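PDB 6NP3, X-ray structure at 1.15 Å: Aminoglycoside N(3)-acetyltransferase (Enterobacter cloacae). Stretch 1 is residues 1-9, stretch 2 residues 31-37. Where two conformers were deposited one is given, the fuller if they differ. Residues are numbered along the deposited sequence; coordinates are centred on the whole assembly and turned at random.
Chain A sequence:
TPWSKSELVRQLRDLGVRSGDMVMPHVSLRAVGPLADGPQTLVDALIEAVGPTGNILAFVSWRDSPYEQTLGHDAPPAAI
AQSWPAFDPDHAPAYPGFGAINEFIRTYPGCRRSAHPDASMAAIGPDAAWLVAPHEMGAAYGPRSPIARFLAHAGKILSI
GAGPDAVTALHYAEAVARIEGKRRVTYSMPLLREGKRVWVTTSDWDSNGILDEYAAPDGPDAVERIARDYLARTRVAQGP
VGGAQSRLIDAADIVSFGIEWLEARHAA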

# COMPACT_ATOMS: atom_id res chain seq x y z
N THR A 1 22.41 -19.43 -7.25
CA THR A 1 21.29 -20.36 -7.10
C THR A 1 20.05 -19.65 -6.57
O THR A 1 20.16 -18.80 -5.69
N PRO A 2 18.87 -19.99 -7.09
CA PRO A 2 17.66 -19.27 -6.67
C PRO A 2 17.37 -19.51 -5.20
O PRO A 2 17.64 -20.57 -4.64
N TRP A 3 16.78 -18.49 -4.58
CA TRP A 3 16.46 -18.57 -3.17
C TRP A 3 15.29 -19.51 -2.94
O TRP A 3 14.29 -19.49 -3.67
N SER A 4 15.42 -20.34 -1.91
CA SER A 4 14.35 -21.23 -1.49
C SER A 4 13.45 -20.53 -0.48
O SER A 4 13.85 -19.57 0.19
N LYS A 5 12.23 -21.05 -0.34
CA LYS A 5 11.33 -20.52 0.68
C LYS A 5 11.98 -20.57 2.05
O LYS A 5 11.95 -19.59 2.81
N SER A 6 12.57 -21.72 2.41
CA SER A 6 13.17 -21.85 3.73
C SER A 6 14.21 -20.76 3.98
O SER A 6 14.28 -20.21 5.09
N GLU A 7 15.07 -20.48 3.00
CA GLU A 7 16.08 -19.45 3.20
C GLU A 7 15.43 -18.09 3.45
O GLU A 7 15.85 -17.34 4.34
N LEU A 8 14.40 -17.77 2.66
CA LEU A 8 13.71 -16.50 2.86
C LEU A 8 13.07 -16.42 4.24
O LEU A 8 13.12 -15.36 4.89
N VAL A 9 12.45 -17.50 4.70
CA VAL A 9 11.82 -17.48 6.01
C VAL A 9 12.86 -17.20 7.10
O VAL A 9 12.60 -16.44 8.04
N ALA A 31 15.52 -6.66 -7.06
CA ALA A 31 16.53 -6.65 -6.01
C ALA A 31 16.59 -7.99 -5.29
O ALA A 31 17.67 -8.42 -4.86
N VAL A 32 15.45 -8.68 -5.16
CA VAL A 32 15.43 -9.97 -4.47
C VAL A 32 16.24 -11.00 -5.24
O VAL A 32 16.97 -11.81 -4.64
N GLY A 33 16.11 -11.03 -6.56
CA GLY A 33 16.81 -12.00 -7.37
C GLY A 33 16.02 -13.27 -7.58
O GLY A 33 14.90 -13.43 -7.09
N PRO A 34 16.61 -14.21 -8.32
CA PRO A 34 15.88 -15.43 -8.68
C PRO A 34 15.34 -16.17 -7.47
O PRO A 34 16.03 -16.33 -6.45
N LEU A 35 14.11 -16.64 -7.61
CA LEU A 35 13.42 -17.40 -6.58
C LEU A 35 13.09 -18.79 -7.11
O LEU A 35 12.78 -18.97 -8.29
N ALA A 36 13.13 -19.76 -6.20
CA ALA A 36 12.96 -21.16 -6.58
C ALA A 36 11.75 -21.36 -7.48
O ALA A 36 11.83 -22.06 -8.50
N ASP A 37 10.62 -20.77 -7.12
CA ASP A 37 9.38 -20.92 -7.88
C ASP A 37 8.78 -19.57 -8.23
O ASP A 37 7.55 -19.39 -8.28

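Trp3 anchors the contact through its backbone: its N donates to Pro34 O (3.0 Å) and its O accepts from Ala36 N (2.8 Å), a single bridge that sets Trp3 beside Leu35. The Trp3 side chain leaves sideways from this bridge; chi1 m and chi2 of 101° carry the indole along stretch 2 toward the end of the helix, bringing NE1 to 3.2 Å from Val32 O, while Gly33 O lies near the ring plane at the edge. Gly33 has positive phi, and a CB there would be jammed against the preceding carbonyl and clash with Pro34 CD. Pro2 points toward stretch 2, with CB 4.1 Å from Pro34 CB and 3.7 Å from Leu35 C; its ring is C-gamma exo. Leu35 starts away from stretch 1, but its m,t rotamer turns the end back, so that CD2 meets both Trp3 CB and Leu8 CD1 at 3.8 Å. Leu8, also m,t, points toward stretch 2 from the first turn of its helix and closes this small apolar cluster. Ser4 instead points away: with chi1 p, its OG caps the helix by accepting from Glu7 N (3.1 Å), and Glu7 OE1 answers by accepting from Ser4 N (3.0 Å).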

# COMPACT_ATOMS: atom_id res chain seq x y z
CB THR A 1 21.67 -21.52 -6.17
OG1 THR A 1 20.60 -22.47 -6.12
CG2 THR A 1 21.98 -21.03 -4.77
CB PRO A 2 16.55 -19.87 -7.55
CG PRO A 2 17.26 -20.59 -8.67
CD PRO A 2 18.57 -21.06 -8.06
CB TRP A 3 16.06 -17.19 -2.66
CG TRP A 3 17.15 -16.18 -2.78
CD1 TRP A 3 17.29 -15.22 -3.74
CD2 TRP A 3 18.27 -16.02 -1.90
NE1 TRP A 3 18.42 -14.49 -3.52
CE2 TRP A 3 19.04 -14.95 -2.39
CE3 TRP A 3 18.69 -16.68 -0.74
CZ2 TRP A 3 20.20 -14.52 -1.77
CZ3 TRP A 3 19.85 -16.25 -0.12
CH2 TRP A 3 20.59 -15.19 -0.64
CB SER A 4 14.93 -22.48 -0.83
OG SER A 4 15.54 -22.13 0.39
CB LYS A 5 10.01 -21.30 0.68
CG LYS A 5 9.08 -20.88 1.80
CD LYS A 5 7.69 -21.50 1.68
CE LYS A 5 7.72 -23.00 1.84
NZ LYS A 5 6.36 -23.58 1.97
CB SER A 6 13.82 -23.23 3.87
OG SER A 6 14.63 -23.32 5.03
CB GLU A 7 16.98 -19.36 1.97
CG GLU A 7 17.97 -20.52 1.80
CD GLU A 7 18.72 -20.46 0.49
OE1 GLU A 7 18.08 -20.36 -0.57
OE2 GLU A 7 19.96 -20.50 0.52
CB LEU A 8 12.66 -16.31 1.78
CG LEU A 8 13.20 -16.25 0.36
CD1 LEU A 8 12.05 -16.14 -0.63
CD2 LEU A 8 14.15 -15.09 0.14
CB VAL A 9 11.05 -18.80 6.26
CG1 VAL A 9 10.58 -18.81 7.68
CG2 VAL A 9 9.90 -18.91 5.30
CB ALA A 31 16.22 -5.57 -4.99
CB VAL A 32 13.98 -10.42 -4.25
CG1 VAL A 32 13.93 -11.86 -3.77
CG2 VAL A 32 13.27 -9.49 -3.27
CB PRO A 34 16.93 -16.26 -9.43
CG PRO A 34 17.90 -15.27 -9.95
CD PRO A 34 17.93 -14.13 -8.96
CB LEU A 35 12.13 -16.67 -6.20
CG LEU A 35 12.34 -15.29 -5.59
CD1 LEU A 35 11.01 -14.57 -5.44
CD2 LEU A 35 13.06 -15.39 -4.25
CB ALA A 36 12.84 -22.02 -5.32
CB ASP A 37 8.38 -21.78 -7.12
CG ASP A 37 8.83 -23.20 -6.99
OD1 ASP A 37 9.06 -23.83 -8.04
OD2 ASP A 37 8.99 -23.67 -5.85